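Local coordinates for protein ribulose-5-phosphate reductase 1 (Staphylococcus aureus, PDB 6XHK) that catalyses the NADPH-dependent reduction of D-ribulose 5-phosphate to D-ribitol 5-phosphate, a step in making the poly(ribitol phosphate) wall teichoic acid of the bacterial cell wall, at residues I2-Q7 / V16-V21; S141-V146 / K285-V290; T179-R184 / F205-D210. All coordinates share one frame; numbering follows the deposited sequence.

Interaction 1 of 3, residues I2-Q7 / V16-V21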
loop_
_atom_site.group_PDB
_atom_site.type_symbol
_atom_site.label_atom_id
_atom_site.label_comp_id
_atom_site.label_asym_id
_atom_site.label_seq_id
_atom_site.Cartn_x
_atom_site.Cartn_y
_atom_site.Cartn_z
ATOM N N ILE A 2 25.210 -17.672 -5.222
ATOM C CA ILE A 2 25.603 -16.413 -4.591
ATOM C C ILE A 2 24.556 -15.355 -4.896
ATOM O O ILE A 2 24.280 -15.053 -6.068
ATOM C CB ILE A 2 26.986 -15.929 -5.053
ATOM C CG1 ILE A 2 28.083 -16.892 -4.653
ATOM C CG2 ILE A 2 27.299 -14.606 -4.418
ATOM C CD1 ILE A 2 28.135 -17.152 -3.177
ATOM N N ASN A 3 24.010 -14.754 -3.839
ATOM C CA ASN A 3 22.995 -13.712 -3.950
ATOM C C ASN A 3 23.632 -12.358 -3.660
ATOM O O ASN A 3 24.381 -12.217 -2.689
ATOM C CB ASN A 3 21.843 -13.977 -2.982
ATOM C CG ASN A 3 20.597 -13.173 -3.306
ATOM O OD1 ASN A 3 20.473 -12.604 -4.385
ATOM N ND2 ASN A 3 19.655 -13.154 -2.382
ATOM N N GLN A 4 23.375 -11.379 -4.523
ATOM C CA GLN A 4 23.806 -10.015 -4.263
ATOM C C GLN A 4 22.642 -9.280 -3.616
ATOM O O GLN A 4 21.559 -9.176 -4.205
ATOM C CB GLN A 4 24.235 -9.286 -5.534
ATOM C CG GLN A 4 25.336 -9.937 -6.307
ATOM C CD GLN A 4 25.591 -9.259 -7.634
ATOM O OE1 GLN A 4 26.730 -8.849 -7.918
ATOM N NE2 GLN A 4 24.539 -9.101 -8.443
ATOM N N VAL A 5 22.864 -8.784 -2.406
ATOM C CA VAL A 5 21.881 -7.982 -1.689
ATOM C C VAL A 5 22.314 -6.528 -1.782
ATOM O O VAL A 5 23.499 -6.216 -1.608
ATOM C CB VAL A 5 21.755 -8.439 -0.227
ATOM C CG1 VAL A 5 20.898 -7.478 0.559
ATOM C CG2 VAL A 5 21.184 -9.841 -0.170
ATOM N N TYR A 6 21.367 -5.650 -2.095
ATOM C CA TYR A 6 21.618 -4.215 -2.219
ATOM C C TYR A 6 21.061 -3.549 -0.968
ATOM O O TYR A 6 19.864 -3.243 -0.878
ATOM C CB TYR A 6 21.022 -3.677 -3.520
ATOM C CG TYR A 6 21.596 -4.378 -4.741
ATOM C CD1 TYR A 6 22.860 -4.031 -5.240
ATOM C CD2 TYR A 6 20.943 -5.463 -5.313
ATOM C CE1 TYR A 6 23.412 -4.695 -6.333
ATOM C CE2 TYR A 6 21.490 -6.141 -6.400
ATOM C CZ TYR A 6 22.724 -5.760 -6.904
ATOM O OH TYR A 6 23.245 -6.450 -7.985
ATOM N N GLN A 7 21.943 -3.356 0.005
ATOM C CA GLN A 7 21.607 -2.786 1.296
ATOM C C GLN A 7 21.884 -1.285 1.316
ATOM O O GLN A 7 22.680 -0.758 0.532
ATOM C CB GLN A 7 22.378 -3.514 2.408
ATOM C CG GLN A 7 21.702 -4.823 2.821
ATOM C CD GLN A 7 22.445 -5.590 3.898
ATOM O OE1 GLN A 7 23.660 -5.435 4.057
ATOM N NE2 GLN A 7 21.706 -6.403 4.672
ATOM N N VAL A 16 26.668 -3.059 -1.861
ATOM C CA VAL A 16 26.264 -4.432 -2.155
ATOM C C VAL A 16 27.091 -5.400 -1.314
ATOM O O VAL A 16 28.326 -5.309 -1.286
ATOM C CB VAL A 16 26.398 -4.732 -3.661
ATOM C CG1 VAL A 16 27.746 -4.242 -4.189
ATOM C CG2 VAL A 16 26.192 -6.210 -3.948
ATOM N N THR A 17 26.399 -6.315 -0.609
ATOM C CA THR A 17 26.983 -7.420 0.149
ATOM C C THR A 17 26.545 -8.735 -0.493
ATOM O O THR A 17 25.775 -8.745 -1.462
ATOM C CB THR A 17 26.566 -7.388 1.626
ATOM O OG1 THR A 17 27.257 -8.414 2.357
ATOM C CG2 THR A 17 25.075 -7.656 1.749
ATOM N N TYR A 18 27.035 -9.852 0.061
ATOM C CA TYR A 18 26.792 -11.173 -0.507
ATOM C C TYR A 18 26.339 -12.137 0.578
ATOM O O TYR A 18 26.665 -11.977 1.757
ATOM C CB TYR A 18 28.042 -11.714 -1.201
ATOM C CG TYR A 18 28.514 -10.805 -2.310
ATOM C CD1 TYR A 18 28.101 -11.014 -3.617
ATOM C CD2 TYR A 18 29.385 -9.745 -2.057
ATOM C CE1 TYR A 18 28.514 -10.180 -4.642
ATOM C CE2 TYR A 18 29.811 -8.905 -3.078
ATOM C CZ TYR A 18 29.369 -9.132 -4.374
ATOM O OH TYR A 18 29.766 -8.321 -5.419
ATOM N N ASN A 19 25.555 -13.129 0.171
ATOM C CA ASN A 19 25.249 -14.258 1.038
ATOM C C ASN A 19 24.921 -15.447 0.136
ATOM O O ASN A 19 24.750 -15.293 -1.075
ATOM C CB ASN A 19 24.138 -13.920 2.062
ATOM C CG ASN A 19 22.759 -13.750 1.444
ATOM O OD1 ASN A 19 22.620 -13.443 0.273
ATOM N ND2 ASN A 19 21.725 -13.933 2.257
ATOM N N ASN A 20 24.938 -16.643 0.715
ATOM C CA ASN A 20 24.689 -17.851 -0.055
ATOM C C ASN A 20 23.209 -18.171 -0.059
ATOM O O ASN A 20 22.475 -17.789 0.856
ATOM C CB ASN A 20 25.463 -19.037 0.500
ATOM C CG ASN A 20 26.945 -18.893 0.326
ATOM O OD1 ASN A 20 27.489 -19.167 -0.753
ATOM N ND2 ASN A 20 27.623 -18.484 1.391
ATOM N N VAL A 21 22.773 -18.866 -1.111
ATOM C CA VAL A 21 21.377 -19.245 -1.298
ATOM C C VAL A 21 21.337 -20.714 -1.674
ATOM O O VAL A 21 22.012 -21.133 -2.622
ATOM C CB VAL A 21 20.683 -18.395 -2.379
ATOM C CG1 VAL A 21 19.348 -19.018 -2.767
ATOM C CG2 VAL A 21 20.477 -16.987 -1.879
#
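Gln-4 lies alongside Tyr-18, the two side chains pointing the same way from neighbouring strands, with Gln-4 CG 3.6 Å from Tyr-18 CE1. Both have CG anti to their own carbonyl carbon (chi1 -58° and -59°), and this shared choice sets the glutamine methylene against the phenol ring. The glutamine NE2 is hydrogen-bonded to Asp-119 OD2. Ile-2 comes to the same ring from the next position on this face, CG2 standing 3.8 Å from Tyr-18 CD1, and at the other end Tyr-6 CD1 rests 3.9 Å from Val-16 CB.

The reverse face carries Asn-3, Val-5, Thr-17 and Asn-19. Here the apolar parts meet as Val-5 CB and Thr-17 CG2, 3.9 Å apart, while Asn-3 and Asn-19 run side by side with their amide planes 26° apart. The amide of Asn-3 takes its own partner beyond this pair, ND2 bonding to Phe-120 O, and its CB is also met by Val-21 CG2.

Between the two faces the backbones pair in two reciprocal couples. Asn-3 N reaches Asn-19 O at 2.9 Å and Val-5 N reaches Thr-17 O at 3.1 Å, each answered by a return bond. Between them lies the non-hydrogen-bonded pair Gln-4/Tyr-18, where Tyr-18 CA approaches Asn-3 O at 3.4 Å in a CA-H...O contact; Ile-2/Asn-20 and Tyr-6/Val-16 flank. Such alternation marks antiparallel strands, and as 2-10 and 13-20 are consecutive they form a beta hairpin, in a small antiparallel sheet completed by strand 60-61.

Interaction 2 of 3, residues S141-V146 / K285-V290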
loop_
_atom_site.group_PDB
_atom_site.type_symbol
_atom_site.label_atom_id
_atom_site.label_comp_id
_atom_site.label_asym_id
_atom_site.label_seq_id
_atom_site.Cartn_x
_atom_site.Cartn_y
_atom_site.Cartn_z
ATOM N N SER A 141 2.841 -4.249 -9.009
ATOM C CA SER A 141 3.928 -4.166 -8.024
ATOM C C SER A 141 3.452 -3.586 -6.684
ATOM O O SER A 141 3.890 -4.032 -5.613
ATOM C CB SER A 141 5.110 -3.354 -8.562
ATOM O OG SER A 141 4.724 -2.073 -9.023
ATOM N N TYR A 142 2.557 -2.604 -6.708
ATOM C CA TYR A 142 2.091 -2.029 -5.444
ATOM C C TYR A 142 0.758 -2.640 -4.998
ATOM O O TYR A 142 -0.182 -1.954 -4.621
ATOM C CB TYR A 142 2.023 -0.505 -5.536
ATOM C CG TYR A 142 1.477 0.097 -6.820
ATOM C CD1 TYR A 142 2.316 0.709 -7.739
ATOM C CD2 TYR A 142 0.104 0.137 -7.059
ATOM C CE1 TYR A 142 1.814 1.287 -8.889
ATOM C CE2 TYR A 142 -0.410 0.715 -8.205
ATOM C CZ TYR A 142 0.452 1.288 -9.126
ATOM O OH TYR A 142 -0.035 1.866 -10.291
ATOM N N THR A 143 0.680 -3.972 -5.014
ATOM C CA THR A 143 -0.445 -4.714 -4.452
ATOM C C THR A 143 -0.489 -4.720 -2.923
ATOM O O THR A 143 -1.573 -4.927 -2.365
ATOM C CB THR A 143 -0.430 -6.147 -5.010
ATOM O OG1 THR A 143 -0.321 -6.094 -6.438
ATOM C CG2 THR A 143 -1.637 -6.975 -4.601
ATOM N N GLU A 144 0.637 -4.483 -2.229
ATOM C CA GLU A 144 0.574 -4.343 -0.773
ATOM C C GLU A 144 -0.379 -3.226 -0.353
ATOM O O GLU A 144 -1.105 -3.362 0.639
ATOM C CB GLU A 144 1.939 -4.062 -0.169
ATOM C CG GLU A 144 1.958 -4.364 1.319
ATOM C CD GLU A 144 2.903 -3.475 2.104
ATOM O OE1 GLU A 144 3.070 -2.295 1.712
ATOM O OE2 GLU A 144 3.489 -3.961 3.098
ATOM N N LEU A 145 -0.359 -2.092 -1.057
ATOM C CA LEU A 145 -1.300 -1.040 -0.699
ATOM C C LEU A 145 -2.729 -1.501 -0.890
ATOM O O LEU A 145 -3.602 -1.204 -0.062
ATOM C CB LEU A 145 -1.026 0.232 -1.495
ATOM C CG LEU A 145 -0.287 1.288 -0.675
ATOM C CD1 LEU A 145 0.949 0.711 -0.024
ATOM C CD2 LEU A 145 0.073 2.483 -1.525
ATOM N N VAL A 146 -2.985 -2.260 -1.951
ATOM C CA VAL A 146 -4.343 -2.736 -2.162
ATOM C C VAL A 146 -4.731 -3.707 -1.068
ATOM O O VAL A 146 -5.897 -3.760 -0.659
ATOM C CB VAL A 146 -4.487 -3.370 -3.553
ATOM C CG1 VAL A 146 -5.904 -3.855 -3.741
ATOM C CG2 VAL A 146 -4.134 -2.352 -4.615
ATOM N N LYS A 285 -3.925 -14.049 3.169
ATOM C CA LYS A 285 -5.308 -14.176 2.711
ATOM C C LYS A 285 -5.766 -12.917 1.972
ATOM O O LYS A 285 -6.502 -13.016 0.983
ATOM C CB LYS A 285 -6.239 -14.486 3.888
ATOM N N ASP A 286 -5.317 -11.734 2.416
ATOM C CA ASP A 286 -5.625 -10.498 1.694
ATOM C C ASP A 286 -4.926 -10.426 0.337
ATOM O O ASP A 286 -5.500 -9.900 -0.626
ATOM C CB ASP A 286 -5.278 -9.266 2.546
ATOM C CG ASP A 286 -5.849 -9.336 3.957
ATOM O OD1 ASP A 286 -6.997 -9.818 4.109
ATOM O OD2 ASP A 286 -5.142 -8.922 4.907
ATOM N N PHE A 287 -3.703 -10.949 0.222
ATOM C CA PHE A 287 -3.072 -10.983 -1.097
ATOM C C PHE A 287 -3.815 -11.923 -2.044
ATOM O O PHE A 287 -4.042 -11.576 -3.215
ATOM C CB PHE A 287 -1.608 -11.387 -0.983
ATOM C CG PHE A 287 -0.688 -10.270 -0.553
ATOM C CD1 PHE A 287 -0.126 -9.409 -1.486
ATOM C CD2 PHE A 287 -0.331 -10.123 0.774
ATOM C CE1 PHE A 287 0.744 -8.395 -1.093
ATOM C CE2 PHE A 287 0.546 -9.121 1.166
ATOM C CZ PHE A 287 1.085 -8.256 0.232
ATOM N N GLN A 288 -4.232 -13.104 -1.558
ATOM C CA GLN A 288 -5.009 -13.991 -2.424
ATOM C C GLN A 288 -6.345 -13.357 -2.820
ATOM O O GLN A 288 -6.761 -13.453 -3.983
ATOM C CB GLN A 288 -5.237 -15.350 -1.760
ATOM C CG GLN A 288 -5.786 -16.414 -2.741
ATOM C CD GLN A 288 -4.748 -16.873 -3.784
ATOM O OE1 GLN A 288 -4.944 -16.725 -5.004
ATOM N NE2 GLN A 288 -3.656 -17.477 -3.301
ATOM N N ASP A 289 -7.023 -12.690 -1.873
ATOM C CA ASP A 289 -8.275 -12.004 -2.189
ATOM C C ASP A 289 -8.070 -10.884 -3.207
ATOM O O ASP A 289 -8.881 -10.722 -4.132
ATOM C CB ASP A 289 -8.907 -11.454 -0.912
ATOM C CG ASP A 289 -9.361 -12.549 0.046
ATOM O OD1 ASP A 289 -9.436 -13.723 -0.381
ATOM O OD2 ASP A 289 -9.663 -12.225 1.222
ATOM N N VAL A 290 -6.988 -10.109 -3.069
ATOM C CA VAL A 290 -6.754 -8.996 -3.985
ATOM C C VAL A 290 -6.450 -9.508 -5.388
ATOM O O VAL A 290 -6.869 -8.907 -6.386
ATOM C CB VAL A 290 -5.616 -8.097 -3.471
ATOM C CG1 VAL A 290 -5.139 -7.170 -4.599
ATOM C CG2 VAL A 290 -6.046 -7.312 -2.252
#
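Phe-287 meets Thr-143 and Glu-144 through its ring atoms CD1, CE1 and CZ. From CB, the first torsion sets CG anti to the carbonyl carbon (chi1 -79°). CD1 is the first atom to meet the opposite segment, 4.2 Å from Thr-143 CG2. Beyond it, CE1 comes to Glu-144 CA at 4.1 Å, and CZ at the tip touches the methylene of the same residue, 4.1 Å from Glu-144 CG. The ring is thus in contact with the main chain and the first carbons of Glu-144, its plane inclined by 33° to the carboxylate.

One turn further, Val-290 fills the neighbouring position. Its CG1 is shared between two methyls, Thr-143 CG2 and Val-146 CG1, each 3.5 Å away, while its CG2 lies 3.8 Å from Val-146 CG1. Thr-143 can offer a methyl because CG2 is anti to its backbone N; the hydroxyl, on the other branch, is hydrogen-bonded to Ile-140 O and to Tyr-294 OH. Behind Val-146 lie Ile-178 and Leu-182 of helix 174-186, so the packing passes on into a third helix.

Glu-144 is a predicted ligand of the catalytic zinc. Between nearest atoms, its side chain is about 3 Å from that of Glu-65, another predicted ligand, and about 5 Å from the bound NADPH. The two carboxylates, of like charge, approach each other through Glu-144 OE1 and Glu-65 OE2, which is consistent with a site meant for a metal ion. No hydrogen bond crosses between 141-146 and 285-290. The chemistry thus implies a division within one residue: hydrocarbon packing backs the main chain and methylene of Glu-144, whereas its carboxylate lies in the polar surroundings of the predicted metal site.

Interaction 3 of 3, residues T179-R184 / F205-D210; sequences TAILLR and FSFVDD
Three flat groups carry the contact, the rings of Phe-205 and Phe-207 and the guanidinium of Arg-184, each met at its edge by atoms of the other segment. Ala-180 CB lies in the plane of the Phe-205 ring, 3.9 Å from CD1. At the edge of the Phe-207 ring lie Ala-180 C, 3.7 Å from CE2, and Ile-181 N; CZ of the same ring is 3.6 Å from Ile-181 CG1. The CG of Phe-207 sits between the backbone N and the carbonyl carbon (chi1 48°). Beyond the two segments Tyr-177 joins both phenylalanines, edge-to-face with Phe-205 and at a steep angle to Phe-207.

The guanidinium receives its oxygens at the rim as well. Arg-184 leaves the helix with CG anti to the backbone N, then bends at chi2 and chi3 before NE meets the loop. NE donates to the carbonyl Phe-207 O at 3.1 Å in a nearly straight bond, 166° at the hydrogen, almost within the guanidinium plane. NH1 forms a salt bridge with Asp-209 OD1 at 2.6 Å, and the carboxylate and guanidinium planes are only 17° apart. NH2 is hydrogen-bonded to Ser-190 O, and bonds at all three nitrogens would limit the rotation of the group. Asp-209 is itself tied through its backbone to Ile-192.

Ala-180, with its small side chain, lets Phe-205, Phe-207 and Val-208 come close to the helix. Helix 174-186, which follows strand 166-170 and a GxGxxG-type turn, probably the dinucleotide-binding one, packs here on the connection from strand 191-196 to edge strand 210-213 of the parallel sheet. The contact is part of the beta-alpha-beta architecture of the Rossmann fold, here the NADPH-binding domain.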
loop_
_atom_site.group_PDB
_atom_site.type_symbol
_atom_site.label_atom_id
_atom_site.label_comp_id
_atom_site.label_asym_id
_atom_site.label_seq_id
_atom_site.Cartn_x
_atom_site.Cartn_y
_atom_site.Cartn_z
ATOM N N THR A 179 -8.589 2.823 -1.869
ATOM C CA THR A 179 -9.788 2.556 -1.086
ATOM C C THR A 179 -11.044 2.977 -1.821
ATOM O O THR A 179 -12.043 2.244 -1.817
ATOM C CB THR A 179 -9.677 3.274 0.249
ATOM O OG1 THR A 179 -8.320 3.182 0.704
ATOM C CG2 THR A 179 -10.663 2.709 1.260
ATOM N N ALA A 180 -11.026 4.172 -2.422
ATOM C CA ALA A 180 -12.141 4.590 -3.258
ATOM C C ALA A 180 -12.445 3.530 -4.314
ATOM O O ALA A 180 -13.607 3.125 -4.489
ATOM C CB ALA A 180 -11.825 5.945 -3.890
ATOM N N ILE A 181 -11.398 3.030 -4.992
ATOM C CA ILE A 181 -11.586 2.020 -6.034
ATOM C C ILE A 181 -12.280 0.794 -5.460
ATOM O O ILE A 181 -13.223 0.250 -6.051
ATOM C CB ILE A 181 -10.242 1.626 -6.663
ATOM C CG1 ILE A 181 -9.566 2.807 -7.345
ATOM C CG2 ILE A 181 -10.458 0.511 -7.687
ATOM C CD1 ILE A 181 -8.215 2.395 -7.969
ATOM N N LEU A 182 -11.800 0.326 -4.309
ATOM C CA LEU A 182 -12.311 -0.925 -3.758
ATOM C C LEU A 182 -13.756 -0.784 -3.320
ATOM O O LEU A 182 -14.599 -1.635 -3.636
ATOM C CB LEU A 182 -11.443 -1.393 -2.598
ATOM C CG LEU A 182 -10.067 -1.831 -3.083
ATOM C CD1 LEU A 182 -9.113 -2.014 -1.914
ATOM C CD2 LEU A 182 -10.198 -3.106 -3.897
ATOM N N LEU A 183 -14.062 0.290 -2.597
ATOM C CA LEU A 183 -15.441 0.518 -2.191
ATOM C C LEU A 183 -16.362 0.579 -3.394
ATOM O O LEU A 183 -17.475 0.046 -3.354
ATOM C CB LEU A 183 -15.552 1.804 -1.382
ATOM C CG LEU A 183 -14.890 1.723 -0.018
ATOM C CD1 LEU A 183 -14.768 3.123 0.549
ATOM C CD2 LEU A 183 -15.654 0.759 0.889
ATOM N N ARG A 184 -15.913 1.210 -4.486
ATOM C CA ARG A 184 -16.800 1.333 -5.637
ATOM C C ARG A 184 -16.970 -0.009 -6.344
ATOM O O ARG A 184 -18.068 -0.340 -6.821
ATOM C CB ARG A 184 -16.279 2.414 -6.592
ATOM C CG ARG A 184 -17.027 2.504 -7.937
ATOM C CD ARG A 184 -18.491 2.693 -7.654
ATOM N NE ARG A 184 -18.713 3.980 -7.009
ATOM C CZ ARG A 184 -19.676 4.210 -6.125
ATOM N NH1 ARG A 184 -19.809 5.413 -5.588
ATOM N NH2 ARG A 184 -20.460 3.214 -5.730
ATOM N N PHE A 205 -10.250 11.250 -8.784
ATOM C CA PHE A 205 -11.380 10.515 -8.225
ATOM C C PHE A 205 -12.624 10.919 -9.011
ATOM O O PHE A 205 -13.252 11.944 -8.732
ATOM C CB PHE A 205 -11.547 10.836 -6.750
ATOM C CG PHE A 205 -10.344 10.518 -5.872
ATOM C CD1 PHE A 205 -10.375 9.425 -4.996
ATOM C CD2 PHE A 205 -9.221 11.347 -5.863
ATOM C CE1 PHE A 205 -9.314 9.156 -4.143
ATOM C CE2 PHE A 205 -8.141 11.072 -5.007
ATOM C CZ PHE A 205 -8.188 9.966 -4.152
ATOM N N SER A 206 -12.974 10.114 -10.000
ATOM C CA SER A 206 -14.059 10.411 -10.920
ATOM C C SER A 206 -15.249 9.508 -10.702
ATOM O O SER A 206 -16.391 9.925 -10.915
ATOM C CB SER A 206 -13.570 10.244 -12.352
ATOM O OG SER A 206 -12.435 11.053 -12.531
ATOM N N PHE A 207 -14.976 8.275 -10.295
ATOM C CA PHE A 207 -15.864 7.185 -9.950
ATOM C C PHE A 207 -16.477 7.343 -8.537
ATOM O O PHE A 207 -17.204 6.463 -8.042
ATOM C CB PHE A 207 -15.105 5.861 -10.076
ATOM C CG PHE A 207 -13.754 5.864 -9.402
ATOM C CD1 PHE A 207 -12.657 6.433 -10.011
ATOM C CD2 PHE A 207 -13.593 5.333 -8.138
ATOM C CE1 PHE A 207 -11.422 6.439 -9.393
ATOM C CE2 PHE A 207 -12.359 5.344 -7.520
ATOM C CZ PHE A 207 -11.274 5.895 -8.153
ATOM N N VAL A 208 -16.156 8.486 -7.929
ATOM C CA VAL A 208 -16.680 8.918 -6.639
ATOM C C VAL A 208 -17.858 9.858 -6.853
ATOM O O VAL A 208 -17.931 10.582 -7.856
ATOM C CB VAL A 208 -15.547 9.561 -5.804
ATOM C CG1 VAL A 208 -16.046 10.032 -4.499
ATOM C CG2 VAL A 208 -14.534 8.511 -5.493
ATOM N N ASP A 209 -18.796 9.836 -5.892
ATOM C CA ASP A 209 -20.064 10.544 -6.051
ATOM C C ASP A 209 -19.868 12.043 -5.937
ATOM O O ASP A 209 -20.512 12.813 -6.655
ATOM C CB ASP A 209 -21.091 10.067 -5.025
ATOM C CG ASP A 209 -21.364 8.582 -5.119
ATOM O OD1 ASP A 209 -20.514 7.865 -5.666
ATOM O OD2 ASP A 209 -22.442 8.121 -4.724
ATOM N N ASP A 210 -18.973 12.473 -5.059
ATOM C CA ASP A 210 -18.629 13.879 -4.965
ATOM C C ASP A 210 -17.291 13.955 -4.234
ATOM O O ASP A 210 -16.886 13.029 -3.531
ATOM C CB ASP A 210 -19.728 14.687 -4.241
ATOM C CG ASP A 210 -19.615 16.202 -4.462
ATOM O OD1 ASP A 210 -20.343 16.742 -5.311
ATOM O OD2 ASP A 210 -18.763 16.859 -3.832
#

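Interactions 2 and 3 belong to one packed body, whereas interaction 1 lies at the periphery, its centre about 42 Å from that of interaction 3 and on the opposite side of the chain's centre. Interaction 2 is the buried one, mostly hydrocarbon, with no hydrogen bond or salt bridge across it; helix 143-155 then meets helix 174-186, the helix of interaction 3, through Val-146 and Leu-182. Interactions 1 and 3 are both partly buried: interaction 3 combines aromatic packing with one arginine-aspartate pair, while interaction 1 depends on backbone hydrogen bonds between adjacent strands. Main-chain pairing thus builds the outlying sheet, hydrocarbon contact the core, and a charged pair the margin of the nucleotide-binding fold.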